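Local coordinates for protein DNA primase (Helicobacter pylori, PDB 4EHS) that synthesises the short RNA primers used by DNA polymerase in DNA replication and stimulates the DnaB helicase, which its C-terminal domain, the part in this structure, binds, at residues Leu103-Arg106 with Tyr107-Gln111; Gln134-Met137 with Lys138-Gly142. All coordinates share one frame; numbering follows the deposited sequence.

Contact 1: Leu103-Arg106 with Tyr107-Gln111; sequences LILR and YFERQ
Ile104 and Phe108 lie side by side along one flank of helix 96-117, with Ile104 CG2 3.5 Å from Phe108 CE2. The methyl meets the CD2-CE2 side of the ring, which it reaches because CG2 stands anti to the backbone N of Ile104. From within the second segment Tyr107 presses on the same phenyl group: its CD2 sits 3.9 Å above the plane, over the ring centre. The Tyr107 hydroxyl is held further off, by a hydrogen bond to Glu149.

On the next flank Leu105 and Glu109 slant across each other. Leu105 CG is 3.9 Å from Glu109 OE2, so the carboxylate lies against an aliphatic branch. Arg106 runs out extended to bond the carbonyl of Pro28, and its charged end makes no contact with Glu109.

Arg110 folds back toward the preceding turn through a bend at chi3 (-49°), which brings NH1 to 3.8 Å from Arg106 CB and lays one face of the guanidinium, off-centre, over Tyr107 CA. A water in the guanidinium plane ties the group down, accepting from Arg110 NH1 at 2.9 Å and donating to Leu103 O at 2.8 Å. Leu103 O thus has two partners, since Tyr107 N also bonds to it. Ala135, Ile136 and Leu139 of helix 122-140 cover the Ile104 and Phe108 flank, while Leu103 meets helix 30-43: a helix packed on two flanks, and one arm of the helical hairpin formed with helix 122-140 in the DnaG helicase-binding domain.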
ATOM      1  N   LEU A 103      -9.491   1.986  11.801  1.00 11.73           N
ATOM      2  CA  LEU A 103      -8.116   1.724  12.093  1.00 12.63           C
ATOM      3  C   LEU A 103      -7.194   2.481  11.119  1.00 12.39           C
ATOM      4  O   LEU A 103      -6.202   3.106  11.540  1.00 12.24           O
ATOM      5  CB  LEU A 103      -7.839   0.213  11.964  1.00 12.11           C
ATOM      6  CG  LEU A 103      -6.421  -0.183  12.364  1.00 12.90           C
ATOM      7  CD1 LEU A 103      -6.286  -0.031  13.841  1.00 16.03           C
ATOM      8  CD2 LEU A 103      -6.307  -1.655  11.965  1.00 14.89           C
ATOM      9  N   ILE A 104      -7.552   2.419   9.834  1.00 12.70           N
ATOM     10  CA  ILE A 104      -6.752   3.132   8.827  1.00 13.00           C
ATOM     11  C   ILE A 104      -6.822   4.629   9.028  1.00 14.68           C
ATOM     12  O   ILE A 104      -5.766   5.288   8.938  1.00 15.44           O
ATOM     13  CB  ILE A 104      -7.162   2.717   7.409  1.00 13.48           C
ATOM     14  CG1 ILE A 104      -6.900   1.214   7.203  1.00 11.81           C
ATOM     15  CG2 ILE A 104      -6.356   3.510   6.343  1.00 12.97           C
ATOM     16  CD1 ILE A 104      -7.655   0.670   5.968  1.00 11.41           C
ATOM     17  N   LEU A 105      -8.036   5.156   9.233  1.00 15.83           N
ATOM     18  CA  LEU A 105      -8.232   6.607   9.536  1.00 18.55           C
ATOM     19  C   LEU A 105      -7.358   7.036  10.700  1.00 18.96           C
ATOM     20  O   LEU A 105      -6.588   8.031  10.569  1.00 17.80           O
ATOM     21  CB  LEU A 105      -9.720   6.967   9.773  1.00 18.55           C
ATOM     22  CG  LEU A 105     -10.048   8.415  10.199  1.00 21.41           C
ATOM     23  CD1 LEU A 105      -9.869   9.397   9.066  1.00 21.90           C
ATOM     24  CD2 LEU A 105     -11.450   8.531  10.744  1.00 26.26           C
ATOM     25  N   ARG A 106      -7.393   6.309  11.820  1.00 16.56           N
ATOM     26  CA  ARG A 106      -6.422   6.563  12.889  1.00 18.55           C
ATOM     27  C   ARG A 106      -4.950   6.612  12.527  1.00 18.91           C
ATOM     28  O   ARG A 106      -4.219   7.543  12.944  1.00 15.35           O
ATOM     29  CB  ARG A 106      -6.629   5.639  14.072  1.00 18.50           C
ATOM     30  CG  ARG A 106      -8.018   5.999  14.629  1.00 20.78           C
ATOM     31  CD  ARG A 106      -8.162   5.458  16.016  1.00 22.89           C
ATOM     32  NE  ARG A 106      -9.472   5.846  16.622  1.00 20.02           N
ATOM     33  CZ  ARG A 106      -9.840   5.320  17.797  1.00 18.96           C
ATOM     34  NH1 ARG A 106      -9.019   4.482  18.426  1.00 17.52           N
ATOM     35  NH2 ARG A 106     -11.002   5.618  18.312  1.00 19.58           N
ATOM     36  N   TYR A 107      -4.521   5.665  11.710  1.00 16.65           N
ATOM     37  CA  TYR A 107      -3.140   5.669  11.216  1.00 16.77           C
ATOM     38  C   TYR A 107      -2.838   7.008  10.494  1.00 14.70           C
ATOM     39  O   TYR A 107      -1.823   7.642  10.754  1.00 18.91           O
ATOM     40  CB  TYR A 107      -2.955   4.492  10.248  1.00 16.42           C
ATOM     41  CG  TYR A 107      -1.618   4.529   9.568  1.00 17.37           C
ATOM     42  CD1 TYR A 107      -0.497   3.923  10.149  1.00 22.12           C
ATOM     43  CD2 TYR A 107      -1.484   5.168   8.348  1.00 18.01           C
ATOM     44  CE1 TYR A 107       0.755   3.973   9.536  1.00 24.81           C
ATOM     45  CE2 TYR A 107      -0.239   5.238   7.741  1.00 20.01           C
ATOM     46  CZ  TYR A 107       0.856   4.614   8.312  1.00 25.71           C
ATOM     47  OH  TYR A 107       2.092   4.702   7.646  1.00 28.28           O
ATOM     48  N   PHE A 108      -3.689   7.419   9.601  1.00 15.95           N
ATOM     49  CA  PHE A 108      -3.428   8.667   8.842  1.00 15.51           C
ATOM     50  C   PHE A 108      -3.567   9.931   9.704  1.00 18.65           C
ATOM     51  O   PHE A 108      -2.817  10.913   9.489  1.00 17.71           O
ATOM     52  CB  PHE A 108      -4.272   8.770   7.588  1.00 15.22           C
ATOM     53  CG  PHE A 108      -3.803   7.874   6.475  1.00 14.08           C
ATOM     54  CD1 PHE A 108      -2.621   8.156   5.781  1.00 13.79           C
ATOM     55  CD2 PHE A 108      -4.530   6.764   6.108  1.00 13.84           C
ATOM     56  CE1 PHE A 108      -2.183   7.313   4.753  1.00 15.37           C
ATOM     57  CE2 PHE A 108      -4.127   5.945   5.039  1.00 14.09           C
ATOM     58  CZ  PHE A 108      -2.939   6.186   4.384  1.00 15.53           C
ATOM     59  N   GLU A 109      -4.447   9.892  10.711  1.00 17.70           N
ATOM     60  CA  GLU A 109      -4.515  11.029  11.638  1.00 21.06           C
ATOM     61  C   GLU A 109      -3.192  11.171  12.389  1.00 19.57           C
ATOM     62  O   GLU A 109      -2.658  12.299  12.514  1.00 21.28           O
ATOM     63  CB  GLU A 109      -5.752  10.857  12.561  1.00 20.87           C
ATOM     64  CG  GLU A 109      -7.070  11.183  11.852  1.00 25.55           C
ATOM     65  CD  GLU A 109      -8.313  10.919  12.737  1.00 29.65           C
ATOM     66  OE1 GLU A 109      -8.176  10.133  13.712  1.00 35.23           O
ATOM     67  OE2 GLU A 109      -9.399  11.493  12.444  1.00 36.46           O
ATOM     68  N   ARG A 110      -2.618  10.060  12.862  1.00 18.45           N
ATOM     69  CA  ARG A 110      -1.306  10.074  13.439  1.00 20.73           C
ATOM     70  C   ARG A 110      -0.219  10.591  12.466  1.00 22.84           C
ATOM     71  O   ARG A 110       0.713  11.280  12.897  1.00 24.24           O
ATOM     72  CB  ARG A 110      -0.878   8.695  13.940  1.00 21.15           C
ATOM     73  CG  ARG A 110      -1.643   8.243  15.190  1.00 22.99           C
ATOM     74  CD  ARG A 110      -1.072   6.971  15.811  1.00 23.25           C
ATOM     75  NE  ARG A 110      -0.810   5.820  14.955  1.00 25.98           N
ATOM     76  CZ  ARG A 110      -1.722   4.898  14.582  1.00 23.01           C
ATOM     77  NH1 ARG A 110      -2.987   5.006  14.964  1.00 18.65           N
ATOM     78  NH2 ARG A 110      -1.327   3.865  13.843  1.00 21.11           N
ATOM     79  N   GLN A 111      -0.300  10.199  11.200  1.00 19.57           N
ATOM     80  CA  GLN A 111       0.650  10.683  10.211  1.00 20.82           C
ATOM     81  C   GLN A 111       0.659  12.200  10.147  1.00 20.12           C
ATOM     82  O   GLN A 111       1.719  12.783   9.996  1.00 22.52           O
ATOM     83  CB  GLN A 111       0.327  10.123   8.818  1.00 21.83           C
ATOM     84  CG  GLN A 111       0.712   8.664   8.695  1.00 26.95           C
ATOM     85  CD  GLN A 111       2.123   8.393   9.129  1.00 34.74           C
ATOM     86  OE1 GLN A 111       2.360   7.683  10.094  1.00 44.79           O
ATOM     87  NE2 GLN A 111       3.073   8.959   8.421  1.00 38.21           N
TER
HETATM   88  O   HOH W   1      -4.205   2.844  13.465  1.00 18.30           O

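Contact 2: Gln134-Met137 with Lys138-Gly142; sequences QAIM and KLKQG
Four successive i+4 to i backbone bonds carry helix 122-140 through its last two turns, the final one, from Gln141 N to Met137 O, being the most bent at 141°, before Gly142 turns to positive phi (86°) and closes the helix in a Schellman motif, its N bonded to Leu139 O at 2.8 Å and its missing side chain avoiding a conflict with the carbonyl O of Gln141.

Three of the i, i+4 pairs run alongside each other and point the same way. In the first, the amide of Gln134 lies next to the aliphatic end of Lys138, Gln134 NE2 being 3.5 Å from Lys138 CE. Ile136 and Lys140 form the second: the lysine chain bends at chi4, and its NZ lies 3.2 Å from Ile136 CG2, a tight contact with the methyl; the same ammonium has a long, weak ion pair with Glu109. The third pair is Met137, a selenomethionine, with Gln141, whose NE2 is 3.6 Å from Met137 CG and 4.1 Å from SE.

Leu139 instead folds down on the backbone. With CG anti to the carbonyl carbon, beside its own N (chi1 -70°), both branch atoms crowd Ala135 O, the carbonyl that Leu139 N already bonds: Leu139 CG is 3.2 Å and CD1 3.3 Å from that oxygen. Contact with the Ala135 methyl is looser, CD1 to CB being 4.3 Å.

Ala135 and Ile136 turn to helix 96-117, where they meet Phe108, and Ile136 also touches Leu105 and Leu112. Past the helix end the chain returns over this turn, Val145 lying against Ala135, Lys138 and Leu139.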
ATOM      1  N   GLN A 134      -5.708  13.535   2.039  1.00 18.95           N
ATOM      2  CA  GLN A 134      -6.539  13.003   1.015  1.00 20.83           C
ATOM      3  C   GLN A 134      -7.148  11.699   1.531  1.00 20.40           C
ATOM      4  O   GLN A 134      -8.371  11.443   1.349  1.00 20.65           O
ATOM      5  CB  GLN A 134      -5.776  12.755  -0.266  1.00 24.35           C
ATOM      6  CG  GLN A 134      -6.744  12.306  -1.364  1.00 33.08           C
ATOM      7  CD  GLN A 134      -6.064  11.855  -2.641  1.00 37.62           C
ATOM      8  OE1 GLN A 134      -4.921  11.400  -2.620  1.00 42.94           O
ATOM      9  NE2 GLN A 134      -6.761  11.998  -3.766  1.00 44.52           N
ATOM     10  N   ALA A 135      -6.296  10.873   2.121  1.00 18.38           N
ATOM     11  CA  ALA A 135      -6.792   9.548   2.632  1.00 17.25           C
ATOM     12  C   ALA A 135      -7.904   9.718   3.672  1.00 17.19           C
ATOM     13  O   ALA A 135      -8.954   9.027   3.655  1.00 19.19           O
ATOM     14  CB  ALA A 135      -5.600   8.744   3.209  1.00 15.05           C
ATOM     15  N   ILE A 136      -7.692  10.658   4.584  1.00 18.02           N
ATOM     16  CA  ILE A 136      -8.647  10.961   5.658  1.00 19.28           C
ATOM     17  C   ILE A 136      -9.971  11.391   5.013  1.00 20.80           C
ATOM     18  O   ILE A 136     -11.026  10.952   5.440  1.00 22.54           O
ATOM     19  CB  ILE A 136      -8.050  12.012   6.631  1.00 20.51           C
ATOM     20  CG1 ILE A 136      -6.891  11.391   7.467  1.00 17.82           C
ATOM     21  CG2 ILE A 136      -9.140  12.596   7.573  1.00 20.51           C
ATOM     22  CD1 ILE A 136      -6.022  12.426   8.214  1.00 19.04           C
HETATM   23  N   MSE A 137      -9.904  12.227   3.982  1.00 23.82           N
HETATM   24  CA  MSE A 137     -11.109  12.650   3.275  1.00 25.52           C
HETATM   25  C   MSE A 137     -11.874  11.442   2.738  1.00 28.14           C
HETATM   26  O   MSE A 137     -13.057  11.261   3.026  1.00 29.61           O
HETATM   27  CB  MSE A 137     -10.753  13.601   2.131  1.00 31.71           C
HETATM   28  CG  MSE A 137     -11.948  14.323   1.530  1.00 31.11           C
HETATM   29 SE   MSE A 137     -11.446  15.541   0.093  1.00 44.43          SE
HETATM   30  CE  MSE A 137     -10.692  14.244  -1.154  1.00 37.53           C
ATOM     31  N   LYS A 138     -11.182  10.619   1.957  1.00 26.41           N
ATOM     32  CA  LYS A 138     -11.757   9.403   1.379  1.00 26.31           C
ATOM     33  C   LYS A 138     -12.302   8.461   2.427  1.00 22.39           C
ATOM     34  O   LYS A 138     -13.398   7.928   2.239  1.00 24.82           O
ATOM     35  CB  LYS A 138     -10.770   8.690   0.467  1.00 25.32           C
ATOM     36  CG  LYS A 138     -10.579   9.411  -0.839  1.00 28.69           C
ATOM     37  CD  LYS A 138      -9.398   8.894  -1.617  1.00 31.84           C
ATOM     38  CE  LYS A 138      -9.255   9.703  -2.905  1.00 39.55           C
ATOM     39  NZ  LYS A 138      -9.013   8.793  -4.056  1.00 40.34           N
ATOM     40  N   LEU A 139     -11.557   8.251   3.510  1.00 23.84           N
ATOM     41  CA  LEU A 139     -11.995   7.313   4.530  1.00 24.33           C
ATOM     42  C   LEU A 139     -13.318   7.805   5.057  1.00 28.03           C
ATOM     43  O   LEU A 139     -14.278   7.038   5.184  1.00 26.58           O
ATOM     44  CB  LEU A 139     -10.934   7.101   5.607  1.00 22.42           C
ATOM     45  CG  LEU A 139      -9.708   6.305   5.067  1.00 19.54           C
ATOM     46  CD1 LEU A 139      -8.345   6.580   5.738  1.00 14.55           C
ATOM     47  CD2 LEU A 139      -9.985   4.807   5.228  1.00 18.94           C
ATOM     48  N   LYS A 140     -13.402   9.096   5.311  1.00 26.78           N
ATOM     49  CA  LYS A 140     -14.668   9.623   5.815  1.00 29.45           C
ATOM     50  C   LYS A 140     -15.740   9.591   4.744  1.00 29.97           C
ATOM     51  O   LYS A 140     -16.915   9.552   5.080  1.00 34.45           O
ATOM     52  CB  LYS A 140     -14.479  11.048   6.350  1.00 29.78           C
ATOM     53  CG  LYS A 140     -13.711  11.105   7.655  1.00 30.07           C
ATOM     54  CD  LYS A 140     -13.229  12.533   7.888  1.00 33.69           C
ATOM     55  CE  LYS A 140     -12.998  12.697   9.374  1.00 37.21           C
ATOM     56  NZ  LYS A 140     -11.538  12.759   9.617  1.00 44.65           N
ATOM     57  N   GLN A 141     -15.376   9.624   3.461  1.00 31.87           N
ATOM     58  CA  GLN A 141     -16.401   9.435   2.420  1.00 34.55           C
ATOM     59  C   GLN A 141     -16.830   7.940   2.364  1.00 36.96           C
ATOM     60  O   GLN A 141     -17.611   7.560   1.496  1.00 38.44           O
ATOM     61  CB  GLN A 141     -15.920   9.896   1.041  1.00 36.49           C
ATOM     62  CG  GLN A 141     -15.916  11.398   0.796  1.00 38.76           C
ATOM     63  CD  GLN A 141     -15.013  11.820  -0.383  1.00 43.74           C
ATOM     64  OE1 GLN A 141     -14.572  10.994  -1.230  1.00 39.69           O
ATOM     65  NE2 GLN A 141     -14.714  13.120  -0.429  1.00 37.60           N
ATOM     66  N   GLY A 142     -16.296   7.111   3.265  1.00 30.50           N
ATOM     67  CA  GLY A 142     -16.540   5.660   3.254  1.00 33.07           C
ATOM     68  C   GLY A 142     -15.668   4.753   2.383  1.00 32.01           C
ATOM     69  O   GLY A 142     -16.007   3.571   2.213  1.00 30.13           O
TER

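Overall arrangement
Contacts 1 and 2 are successive turns of two consecutive helices, 96-117 and 122-140, packed against each other with the contact centres about 11 Å apart. Their apolar residues pack together: Leu105 CD1 lies 3.6 Å from Ile136 CG2, and Ile104 CG2 is 3.7 Å from Leu139 CD1, while Phe108 fits against Ala135 and Ile136. Contact 1 is the more internal, its centre about 8 Å from that of the chain, with an aromatic pair and a water-bridged arginine. Contact 2, its centre about 15 Å from that of the chain, lies at a helix end and is richer in lysine and glutamine chains at the surface, their polar ends lying against neighbouring carbons.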